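Iota-carrageenase (Alteromonas sp., PDB 1H80) hydrolyses the beta-1,4 linkages within iota-carrageenans, sulfated galactans of red algal cell walls, with inversion of the anomeric configuration. Local coordinates at residues A274-S286 and A324-K336. Residues are numbered along the deposited sequence; the frame is centred on the assembly and turned at random.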
loop_
_atom_site.group_PDB
_atom_site.type_symbol
_atom_site.label_atom_id
_atom_site.label_comp_id
_atom_site.label_asym_id
_atom_site.label_seq_id
_atom_site.Cartn_x
_atom_site.Cartn_y
_atom_site.Cartn_z
ATOM N N ALA A 274 4.032 2.031 -14.252
ATOM C CA ALA A 274 2.654 1.872 -13.797
ATOM C C ALA A 274 2.546 0.587 -12.986
ATOM O O ALA A 274 1.915 0.551 -11.927
ATOM C CB ALA A 274 1.713 1.830 -14.991
ATOM N N VAL A 275 3.171 -0.467 -13.496
ATOM C CA VAL A 275 3.157 -1.762 -12.834
ATOM C C VAL A 275 4.591 -2.211 -12.621
ATOM O O VAL A 275 5.449 -2.029 -13.488
ATOM C CB VAL A 275 2.429 -2.822 -13.688
ATOM C CG1 VAL A 275 2.408 -4.161 -12.956
ATOM C CG2 VAL A 275 1.015 -2.357 -13.995
ATOM N N ARG A 276 4.849 -2.789 -11.457
ATOM C CA ARG A 276 6.179 -3.270 -11.138
ATOM C C ARG A 276 6.091 -4.617 -10.446
ATOM O O ARG A 276 5.295 -4.804 -9.531
ATOM C CB ARG A 276 6.891 -2.275 -10.229
ATOM C CG ARG A 276 8.181 -2.802 -9.644
ATOM C CD ARG A 276 8.801 -1.780 -8.717
ATOM N NE ARG A 276 9.576 -2.420 -7.662
ATOM C CZ ARG A 276 10.116 -1.771 -6.639
ATOM N NH1 ARG A 276 9.967 -0.458 -6.531
ATOM N NH2 ARG A 276 10.802 -2.437 -5.717
ATOM N N SER A 277 6.912 -5.559 -10.895
ATOM C CA SER A 277 6.940 -6.887 -10.303
ATOM C C SER A 277 8.375 -7.241 -9.947
ATOM O O SER A 277 9.267 -7.190 -10.796
ATOM C CB SER A 277 6.365 -7.917 -11.276
ATOM O OG SER A 277 5.005 -7.631 -11.559
ATOM N N ASP A 278 8.590 -7.584 -8.681
ATOM C CA ASP A 278 9.913 -7.943 -8.191
ATOM C C ASP A 278 10.019 -9.446 -8.028
ATOM O O ASP A 278 9.034 -10.127 -7.758
ATOM C CB ASP A 278 10.186 -7.308 -6.825
ATOM C CG ASP A 278 10.233 -5.798 -6.871
ATOM O OD1 ASP A 278 10.175 -5.218 -7.976
ATOM O OD2 ASP A 278 10.334 -5.190 -5.784
ATOM N N SER A 279 11.228 -9.962 -8.178
ATOM C CA SER A 279 11.443 -11.387 -8.015
ATOM C C SER A 279 11.271 -11.761 -6.548
ATOM O O SER A 279 11.526 -10.956 -5.651
ATOM C CB SER A 279 12.854 -11.760 -8.465
ATOM O OG SER A 279 13.131 -13.123 -8.190
ATOM N N GLY A 280 10.802 -12.979 -6.307
ATOM C CA GLY A 280 10.678 -13.433 -4.940
ATOM C C GLY A 280 12.108 -13.775 -4.580
ATOM O O GLY A 280 12.918 -14.026 -5.475
ATOM N N PHE A 281 12.442 -13.762 -3.297
ATOM C CA PHE A 281 13.802 -14.089 -2.898
ATOM C C PHE A 281 13.836 -14.678 -1.504
ATOM O O PHE A 281 12.872 -14.566 -0.745
ATOM C CB PHE A 281 14.703 -12.852 -2.955
ATOM C CG PHE A 281 14.259 -11.735 -2.059
ATOM C CD1 PHE A 281 13.234 -10.875 -2.446
ATOM C CD2 PHE A 281 14.862 -11.542 -0.820
ATOM C CE1 PHE A 281 12.820 -9.840 -1.613
ATOM C CE2 PHE A 281 14.453 -10.509 0.022
ATOM C CZ PHE A 281 13.428 -9.655 -0.378
ATOM N N VAL A 282 14.955 -15.310 -1.174
ATOM C CA VAL A 282 15.116 -15.926 0.129
ATOM C C VAL A 282 16.202 -15.213 0.919
ATOM O O VAL A 282 17.170 -14.711 0.350
ATOM C CB VAL A 282 15.483 -17.412 0.002
ATOM C CG1 VAL A 282 14.719 -18.196 1.032
ATOM C CG2 VAL A 282 15.166 -17.923 -1.398
ATOM N N GLU A 283 16.034 -15.180 2.236
ATOM C CA GLU A 283 16.984 -14.511 3.113
ATOM C C GLU A 283 17.371 -15.399 4.292
ATOM O O GLU A 283 16.506 -15.944 4.977
ATOM C CB GLU A 283 16.361 -13.218 3.633
ATOM C CG GLU A 283 17.267 -12.007 3.585
ATOM C CD GLU A 283 16.565 -10.753 4.065
ATOM O OE1 GLU A 283 16.242 -10.675 5.269
ATOM O OE2 GLU A 283 16.330 -9.847 3.237
ATOM N N LEU A 284 18.673 -15.541 4.524
ATOM C CA LEU A 284 19.171 -16.350 5.633
ATOM C C LEU A 284 19.641 -15.439 6.762
ATOM O O LEU A 284 20.297 -14.426 6.521
ATOM C CB LEU A 284 20.327 -17.241 5.169
ATOM C CG LEU A 284 20.015 -18.243 4.055
ATOM C CD1 LEU A 284 21.261 -19.054 3.734
ATOM C CD2 LEU A 284 18.880 -19.159 4.487
ATOM N N PHE A 285 19.298 -15.802 7.993
ATOM C CA PHE A 285 19.675 -15.014 9.160
ATOM C C PHE A 285 20.720 -15.745 10.002
ATOM O O PHE A 285 20.736 -16.975 10.055
ATOM C CB PHE A 285 18.427 -14.704 9.995
ATOM C CG PHE A 285 17.474 -13.743 9.330
ATOM C CD1 PHE A 285 17.136 -13.888 7.986
ATOM C CD2 PHE A 285 16.913 -12.691 10.047
ATOM C CE1 PHE A 285 16.257 -13.000 7.367
ATOM C CE2 PHE A 285 16.032 -11.798 9.438
ATOM C CZ PHE A 285 15.705 -11.954 8.095
ATOM N N SER A 286 21.591 -14.979 10.654
ATOM C CA SER A 286 22.654 -15.545 11.480
ATOM C C SER A 286 22.168 -15.947 12.870
ATOM O O SER A 286 21.602 -15.137 13.604
ATOM C CB SER A 286 23.801 -14.540 11.610
ATOM O OG SER A 286 23.362 -13.351 12.242
ATOM N N ALA A 324 21.708 -10.481 7.902
ATOM C CA ALA A 324 20.816 -10.857 6.812
ATOM C C ALA A 324 21.600 -11.058 5.520
ATOM O O ALA A 324 22.381 -10.197 5.118
ATOM C CB ALA A 324 19.756 -9.783 6.616
ATOM N N ALA A 325 21.388 -12.198 4.872
ATOM C CA ALA A 325 22.080 -12.500 3.627
ATOM C C ALA A 325 21.123 -13.052 2.578
ATOM O O ALA A 325 20.602 -14.158 2.714
ATOM C CB ALA A 325 23.206 -13.493 3.880
ATOM N N ARG A 326 20.901 -12.271 1.528
ATOM C CA ARG A 326 20.013 -12.673 0.447
ATOM C C ARG A 326 20.677 -13.730 -0.431
ATOM O O ARG A 326 21.849 -13.608 -0.786
ATOM C CB ARG A 326 19.639 -11.446 -0.387
ATOM C CG ARG A 326 18.780 -11.734 -1.597
ATOM C CD ARG A 326 18.145 -10.450 -2.093
ATOM N NE ARG A 326 17.389 -10.642 -3.323
ATOM C CZ ARG A 326 16.461 -9.798 -3.759
ATOM N NH1 ARG A 326 16.178 -8.708 -3.058
ATOM N NH2 ARG A 326 15.820 -10.041 -4.893
ATOM N N VAL A 327 19.922 -14.770 -0.772
ATOM C CA VAL A 327 20.435 -15.852 -1.603
ATOM C C VAL A 327 20.425 -15.468 -3.079
ATOM O O VAL A 327 19.418 -14.994 -3.605
ATOM C CB VAL A 327 19.605 -17.137 -1.412
ATOM C CG1 VAL A 327 20.138 -18.241 -2.309
ATOM C CG2 VAL A 327 19.653 -17.568 0.044
ATOM N N THR A 328 21.556 -15.685 -3.741
ATOM C CA THR A 328 21.706 -15.359 -5.154
ATOM C C THR A 328 20.644 -16.028 -6.023
ATOM O O THR A 328 20.275 -17.181 -5.796
ATOM C CB THR A 328 23.100 -15.774 -5.664
ATOM O OG1 THR A 328 24.101 -15.246 -4.785
ATOM C CG2 THR A 328 23.338 -15.235 -7.067
ATOM N N GLN A 329 20.159 -15.294 -7.021
ATOM C CA GLN A 329 19.139 -15.806 -7.926
ATOM C C GLN A 329 19.721 -16.782 -8.943
ATOM O O GLN A 329 19.980 -16.430 -10.095
ATOM C CB GLN A 329 18.443 -14.646 -8.650
ATOM C CG GLN A 329 17.412 -15.073 -9.688
ATOM C CD GLN A 329 16.381 -16.040 -9.135
ATOM O OE1 GLN A 329 15.741 -15.771 -8.119
ATOM N NE2 GLN A 329 16.211 -17.172 -9.808
ATOM N N LYS A 330 19.927 -18.014 -8.492
ATOM C CA LYS A 330 20.459 -19.085 -9.325
ATOM C C LYS A 330 19.786 -20.367 -8.851
ATOM O O LYS A 330 19.768 -20.663 -7.657
ATOM C CB LYS A 330 21.978 -19.182 -9.167
ATOM N N ASP A 331 19.227 -21.120 -9.793
ATOM C CA ASP A 331 18.514 -22.350 -9.478
ATOM C C ASP A 331 19.347 -23.468 -8.866
ATOM O O ASP A 331 18.799 -24.467 -8.400
ATOM C CB ASP A 331 17.792 -22.848 -10.727
ATOM C CG ASP A 331 16.675 -21.920 -11.150
ATOM O OD1 ASP A 331 16.651 -20.767 -10.666
ATOM O OD2 ASP A 331 15.827 -22.334 -11.965
ATOM N N ALA A 332 20.664 -23.306 -8.867
ATOM C CA ALA A 332 21.537 -24.309 -8.272
ATOM C C ALA A 332 21.627 -23.957 -6.792
ATOM O O ALA A 332 21.630 -24.830 -5.925
ATOM C CB ALA A 332 22.916 -24.258 -8.913
ATOM N N CYS A 333 21.683 -22.657 -6.523
ATOM C CA CYS A 333 21.762 -22.146 -5.162
ATOM C C CYS A 333 20.412 -22.220 -4.462
ATOM O O CYS A 333 20.338 -22.474 -3.258
ATOM C CB CYS A 333 22.241 -20.695 -5.172
ATOM S SG CYS A 333 24.013 -20.471 -5.518
ATOM N N LEU A 334 19.343 -21.987 -5.216
ATOM C CA LEU A 334 18.004 -22.036 -4.649
ATOM C C LEU A 334 17.590 -23.472 -4.356
ATOM O O LEU A 334 16.917 -23.733 -3.358
ATOM C CB LEU A 334 17.002 -21.368 -5.594
ATOM C CG LEU A 334 17.153 -19.847 -5.698
ATOM C CD1 LEU A 334 16.184 -19.302 -6.732
ATOM C CD2 LEU A 334 16.899 -19.212 -4.337
ATOM N N ASP A 335 17.988 -24.405 -5.218
ATOM C CA ASP A 335 17.659 -25.807 -4.988
ATOM C C ASP A 335 18.286 -26.220 -3.662
ATOM O O ASP A 335 17.737 -27.047 -2.934
ATOM C CB ASP A 335 18.195 -26.701 -6.112
ATOM C CG ASP A 335 17.332 -26.655 -7.361
ATOM O OD1 ASP A 335 16.132 -26.328 -7.248
ATOM O OD2 ASP A 335 17.851 -26.965 -8.456
ATOM N N LYS A 336 19.440 -25.634 -3.354
ATOM C CA LYS A 336 20.138 -25.919 -2.105
ATOM C C LYS A 336 19.399 -25.257 -0.951
ATOM O O LYS A 336 19.332 -25.796 0.154
ATOM C CB LYS A 336 21.575 -25.386 -2.152
HETATM O O HOH W 1 13.333 -8.881 -5.566
HETATM O O HOH W 2 15.469 -14.850 -5.718
HETATM O O HOH W 3 16.789 -15.389 -3.212
#
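The guanidinium of Arg326 lies flat on one face of the Phe281 ring, a cation-pi stack with the planes only 8° apart. CZ of Arg326 sits 3.8 Å from the centroid of the Phe281 ring, 26° off its normal. The arginine reaches the ring because its chain is extended, with CG anti to the backbone N (chi1 177°). A water accepts from Arg326 NH2 and donates to Ser279 O, bridging one guanidinium nitrogen to the backbone of 274-286. Next to the stack, 283-284 and 325-326 form a short antiparallel ladder. Glu283 and Arg326 are its non-hydrogen-bonded pair, with both side chains on one face. Leu284 N donates to Ala325 O at 3.0 Å, and Ala325 N donates back to Leu284 O. Val327 N extends the ladder with a nearly straight bond to Val282 O, 3.0 Å long. A second water continues it, linking Val282 N to Val327 O. On the apolar side, Leu334 CD2 meets Val282 CG2 at 3.6 Å, while Val327 CG2 packs against both Val282 and Leu284. The disulfide Cys309-Cys333 joins helix 331-340 to the segment around Cys309. The two-strand sheet follows strand 275-277, which lies between 250-252 and 407-409 in a separate parallel sheet of the beta-helix.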